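Local coordinates for protein serine hydrolase CCSP0084 (PDB 4I3F) that probably hydrolyses esters and meta-cleavage products of aromatic hydrocarbon breakdown, as a serine hydrolase of the alpha/beta hydrolase fold, at residues A[253-256]-A[257-260]; A[285-288]-A[289-293]. One frame throughout, in Å; residues are numbered along the deposited sequence.

Contact 1: residues A[253-256]-A[257-260]; sequences FIPL and NNAY
Leu256 and Tyr260, together with Pro255 and Asn258, build the turn that opens helix 257-265 of the alpha/beta hydrolase fold. The helix follows the loop after strand 243-248, where enzymes of this fold commonly carry the acid of the triad. Pro255 O is gripped twice by Asn258. The backbone N-H of Asn258 comes from above the carbonyl plane, with N to Pro255 O at 3.0 Å. The amide joins from the same face, closer to the plane. Its ND2 to Pro255 O distance, 2.6 Å, is unusually short and its exact value doubtful. This second bond lies in the amide's own plane. With CG beside the backbone N (chi1 -71°), the amide folds back to share the carbonyl. It lies alongside the proline ring. The side chains of Ile254 and Asn258 cross at about a right angle, and Ile254 CG2 touches the amide. Leu256 O takes the N-H of Ala259, plus a weak bond from Tyr260 N, and lies over one face of the Tyr260 ring toward its rim. Leu256 CG makes an off-centre CH-pi contact, 4.3 Å from the Tyr260 ring centroid. The CD2 branch of Leu256 reaches the phenol end, 3.4 Å from Tyr260 OH.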
loop_
_atom_site.group_PDB
_atom_site.type_symbol
_atom_site.label_atom_id
_atom_site.label_comp_id
_atom_site.label_asym_id
_atom_site.label_seq_id
_atom_site.Cartn_x
_atom_site.Cartn_y
_atom_site.Cartn_z
ATOM N N PHE A 253 6.501 7.027 9.835
ATOM C CA PHE A 253 6.379 7.541 8.469
ATOM C C PHE A 253 5.096 8.355 8.274
ATOM O O PHE A 253 5.131 9.483 7.770
ATOM C CB PHE A 253 6.441 6.370 7.459
ATOM C CG PHE A 253 7.789 5.691 7.408
ATOM C CD1 PHE A 253 8.674 5.963 6.380
ATOM C CD2 PHE A 253 8.178 4.802 8.409
ATOM C CE1 PHE A 253 9.929 5.353 6.332
ATOM C CE2 PHE A 253 9.431 4.190 8.378
ATOM C CZ PHE A 253 10.307 4.462 7.339
ATOM N N ILE A 254 3.964 7.771 8.654
ATOM C CA ILE A 254 2.669 8.439 8.534
ATOM C C ILE A 254 2.156 8.693 9.947
ATOM O O ILE A 254 2.001 7.761 10.714
ATOM C CB ILE A 254 1.636 7.554 7.801
ATOM C CG1 ILE A 254 2.224 6.955 6.527
ATOM C CG2 ILE A 254 0.359 8.370 7.499
ATOM C CD1 ILE A 254 2.727 8.004 5.531
ATOM N N PRO A 255 1.894 9.960 10.299
ATOM C CA PRO A 255 1.492 10.285 11.674
ATOM C C PRO A 255 0.160 9.641 12.034
ATOM O O PRO A 255 -0.720 9.521 11.183
ATOM C CB PRO A 255 1.358 11.809 11.648
ATOM C CG PRO A 255 2.160 12.256 10.468
ATOM C CD PRO A 255 2.015 11.161 9.454
ATOM N N LEU A 256 0.025 9.206 13.281
ATOM C CA LEU A 256 -1.211 8.594 13.754
ATOM C C LEU A 256 -2.385 9.544 13.575
ATOM O O LEU A 256 -3.515 9.099 13.352
ATOM C CB LEU A 256 -1.064 8.237 15.238
ATOM C CG LEU A 256 -2.285 7.690 15.982
ATOM C CD1 LEU A 256 -2.734 6.391 15.353
ATOM C CD2 LEU A 256 -1.932 7.480 17.448
ATOM N N ASN A 257 -2.128 10.849 13.669
ATOM C CA ASN A 257 -3.201 11.836 13.479
ATOM C C ASN A 257 -3.913 11.706 12.132
ATOM O O ASN A 257 -5.068 12.112 11.994
ATOM C CB ASN A 257 -2.687 13.268 13.652
ATOM C CG ASN A 257 -2.433 13.631 15.098
ATOM O OD1 ASN A 257 -2.945 12.991 16.016
ATOM N ND2 ASN A 257 -1.645 14.678 15.309
ATOM N N ASN A 258 -3.265 11.125 11.135
ATOM C CA ASN A 258 -3.926 10.910 9.834
ATOM C C ASN A 258 -5.062 9.972 9.926
ATOM O O ASN A 258 -6.028 10.122 9.288
ATOM C CB ASN A 258 -3.057 10.237 8.848
ATOM C CG ASN A 258 -2.069 11.089 8.433
ATOM O OD1 ASN A 258 -2.384 11.885 7.706
ATOM N ND2 ASN A 258 -0.931 11.146 9.169
ATOM N N ALA A 259 -4.869 8.955 10.730
ATOM C CA ALA A 259 -5.941 7.982 10.868
ATOM C C ALA A 259 -7.130 8.647 11.532
ATOM O O ALA A 259 -8.282 8.446 11.122
ATOM C CB ALA A 259 -5.474 6.763 11.663
ATOM N N TYR A 260 -6.858 9.442 12.562
ATOM C CA TYR A 260 -7.918 10.170 13.251
ATOM C C TYR A 260 -8.636 11.146 12.319
ATOM O O TYR A 260 -9.857 11.330 12.413
ATOM C CB TYR A 260 -7.334 10.951 14.419
ATOM C CG TYR A 260 -6.727 10.113 15.529
ATOM C CD1 TYR A 260 -5.930 10.709 16.499
ATOM C CD2 TYR A 260 -6.959 8.747 15.626
ATOM C CE1 TYR A 260 -5.372 9.967 17.526
ATOM C CE2 TYR A 260 -6.391 8.002 16.658
ATOM C CZ TYR A 260 -5.612 8.615 17.596
ATOM O OH TYR A 260 -5.068 7.880 18.635
#

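Contact 2: residues A[285-288]-A[289-293]; sequences KKKA and FNNLT
The carbonyls of Lys285, Lys286, Lys287 and Ala288 take the backbone N-H groups of Phe289, Asn290, Asn291 and Leu292 in turn. This is regular alpha-helical bonding at the start of helix 286-298, with Lys285 at the N-cap position. The first bond, from Phe289 N to Lys285 O, is 2.8 Å. Lys287 O has a second donor, Asn291 ND2, at 2.8 Å. The side-chain N-H and the backbone N-H reach it from opposite faces of its plane. Asn291 can do this because its CG stands beside its backbone N (chi1 -75°), which turns the amide back toward the preceding turn. There ND2 also meets the lysine chain, 3.3 Å from Lys287 CG. One turn on, Thr293 OG1 bonds to Phe289 O at 2.9 Å and sits over the centre of the Phe289 ring, 3.4 Å above its plane. The amine of Lys286 bonds to Ile283 O and makes a cation-pi contact with Tyr65. Phe289 packs on helix 281-284 and strand 243-248, Leu292 spans strands 243-248 and 269-274, and Asn290 and Asn291 touch helix 66-70.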
loop_
_atom_site.group_PDB
_atom_site.type_symbol
_atom_site.label_atom_id
_atom_site.label_comp_id
_atom_site.label_asym_id
_atom_site.label_seq_id
_atom_site.Cartn_x
_atom_site.Cartn_y
_atom_site.Cartn_z
ATOM N N LYS A 285 2.771 -7.191 13.477
ATOM C CA LYS A 285 1.680 -7.922 14.121
ATOM C C LYS A 285 1.000 -8.799 13.079
ATOM O O LYS A 285 -0.188 -8.604 12.793
ATOM C CB LYS A 285 0.615 -6.951 14.649
ATOM C CG LYS A 285 1.144 -5.669 15.289
ATOM C CD LYS A 285 1.635 -5.925 16.702
ATOM C CE LYS A 285 1.960 -4.611 17.419
ATOM N NZ LYS A 285 2.355 -4.849 18.842
ATOM N N LYS A 286 1.731 -9.752 12.510
ATOM C CA LYS A 286 1.170 -10.594 11.451
ATOM C C LYS A 286 -0.148 -11.243 11.852
ATOM O O LYS A 286 -1.146 -11.093 11.150
ATOM C CB LYS A 286 2.152 -11.691 11.060
ATOM C CG LYS A 286 3.469 -11.172 10.533
ATOM C CD LYS A 286 4.362 -12.319 10.144
ATOM C CE LYS A 286 5.748 -11.816 9.816
ATOM N NZ LYS A 286 6.367 -11.228 11.031
ATOM N N LYS A 287 -0.166 -11.957 12.976
ATOM C CA LYS A 287 -1.382 -12.691 13.334
ATOM C C LYS A 287 -2.541 -11.748 13.630
ATOM O O LYS A 287 -3.670 -11.977 13.177
ATOM C CB LYS A 287 -1.151 -13.670 14.500
ATOM C CG LYS A 287 -2.409 -14.476 14.865
ATOM C CD LYS A 287 -2.096 -15.756 15.629
ATOM C CE LYS A 287 -1.718 -15.492 17.076
ATOM N NZ LYS A 287 -2.849 -14.900 17.866
ATOM N N ALA A 288 -2.269 -10.685 14.383
ATOM C CA ALA A 288 -3.323 -9.749 14.767
ATOM C C ALA A 288 -3.888 -9.012 13.555
ATOM O O ALA A 288 -5.108 -8.884 13.408
ATOM C CB ALA A 288 -2.820 -8.767 15.817
ATOM N N PHE A 289 -3.001 -8.539 12.685
ATOM C CA PHE A 289 -3.437 -7.813 11.502
ATOM C C PHE A 289 -4.209 -8.731 10.556
ATOM O O PHE A 289 -5.282 -8.355 10.056
ATOM C CB PHE A 289 -2.249 -7.176 10.785
ATOM C CG PHE A 289 -2.630 -6.502 9.492
ATOM C CD1 PHE A 289 -3.104 -5.193 9.489
ATOM C CD2 PHE A 289 -2.550 -7.192 8.288
ATOM C CE1 PHE A 289 -3.481 -4.577 8.295
ATOM C CE2 PHE A 289 -2.927 -6.587 7.094
ATOM C CZ PHE A 289 -3.390 -5.275 7.101
ATOM N N ASN A 290 -3.657 -9.912 10.295
ATOM C CA ASN A 290 -4.278 -10.881 9.393
ATOM C C ASN A 290 -5.674 -11.251 9.871
ATOM O O ASN A 290 -6.646 -11.247 9.108
ATOM C CB ASN A 290 -3.408 -12.137 9.284
ATOM C CG ASN A 290 -2.200 -11.934 8.391
ATOM O OD1 ASN A 290 -2.027 -10.871 7.795
ATOM N ND2 ASN A 290 -1.353 -12.949 8.306
ATOM N N ASN A 291 -5.782 -11.564 11.153
ATOM C CA ASN A 291 -7.092 -11.871 11.712
ATOM C C ASN A 291 -8.062 -10.693 11.738
ATOM O O ASN A 291 -9.224 -10.857 11.373
ATOM C CB ASN A 291 -6.961 -12.555 13.069
ATOM C CG ASN A 291 -6.529 -14.009 12.933
ATOM O OD1 ASN A 291 -7.331 -14.875 12.594
ATOM N ND2 ASN A 291 -5.262 -14.278 13.181
ATOM N N LEU A 292 -7.608 -9.504 12.142
ATOM C CA LEU A 292 -8.497 -8.333 12.143
ATOM C C LEU A 292 -9.040 -8.052 10.748
ATOM O O LEU A 292 -10.240 -7.806 10.572
ATOM C CB LEU A 292 -7.777 -7.096 12.695
ATOM C CG LEU A 292 -8.659 -5.871 12.875
ATOM C CD1 LEU A 292 -9.649 -6.098 14.010
ATOM C CD2 LEU A 292 -7.795 -4.654 13.153
ATOM N N THR A 293 -8.150 -8.113 9.763
ATOM C CA THR A 293 -8.502 -7.867 8.366
ATOM C C THR A 293 -9.493 -8.902 7.849
ATOM O O THR A 293 -10.526 -8.541 7.263
ATOM C CB THR A 293 -7.229 -7.833 7.500
ATOM O OG1 THR A 293 -6.417 -6.726 7.920
ATOM C CG2 THR A 293 -7.564 -7.686 6.009
#

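How the contacts relate
Contacts 1 and 2 each form the start of a helix, on opposite faces of the central sheet; the short helix 281-284 comes between them in the chain. Their centres are 19 Å apart and their nearest atoms about 12 Å, so they do not touch. Both lean on strands 243-248 and 269-274. Ala259 of contact 1 meets Val245, His247 and Leu271, whereas Leu292 of contact 2 meets the alternate residues Leu244, Thr246, His272 and Phe274. The probable nucleophile elbow, Gly123 to Gly127 with Ser125, is touched by Ile254 of contact 1. Phe289 of contact 2 lies near it without touching. Ile254 also packs on His279, in the loop that leads to helix 281-284 and contact 2.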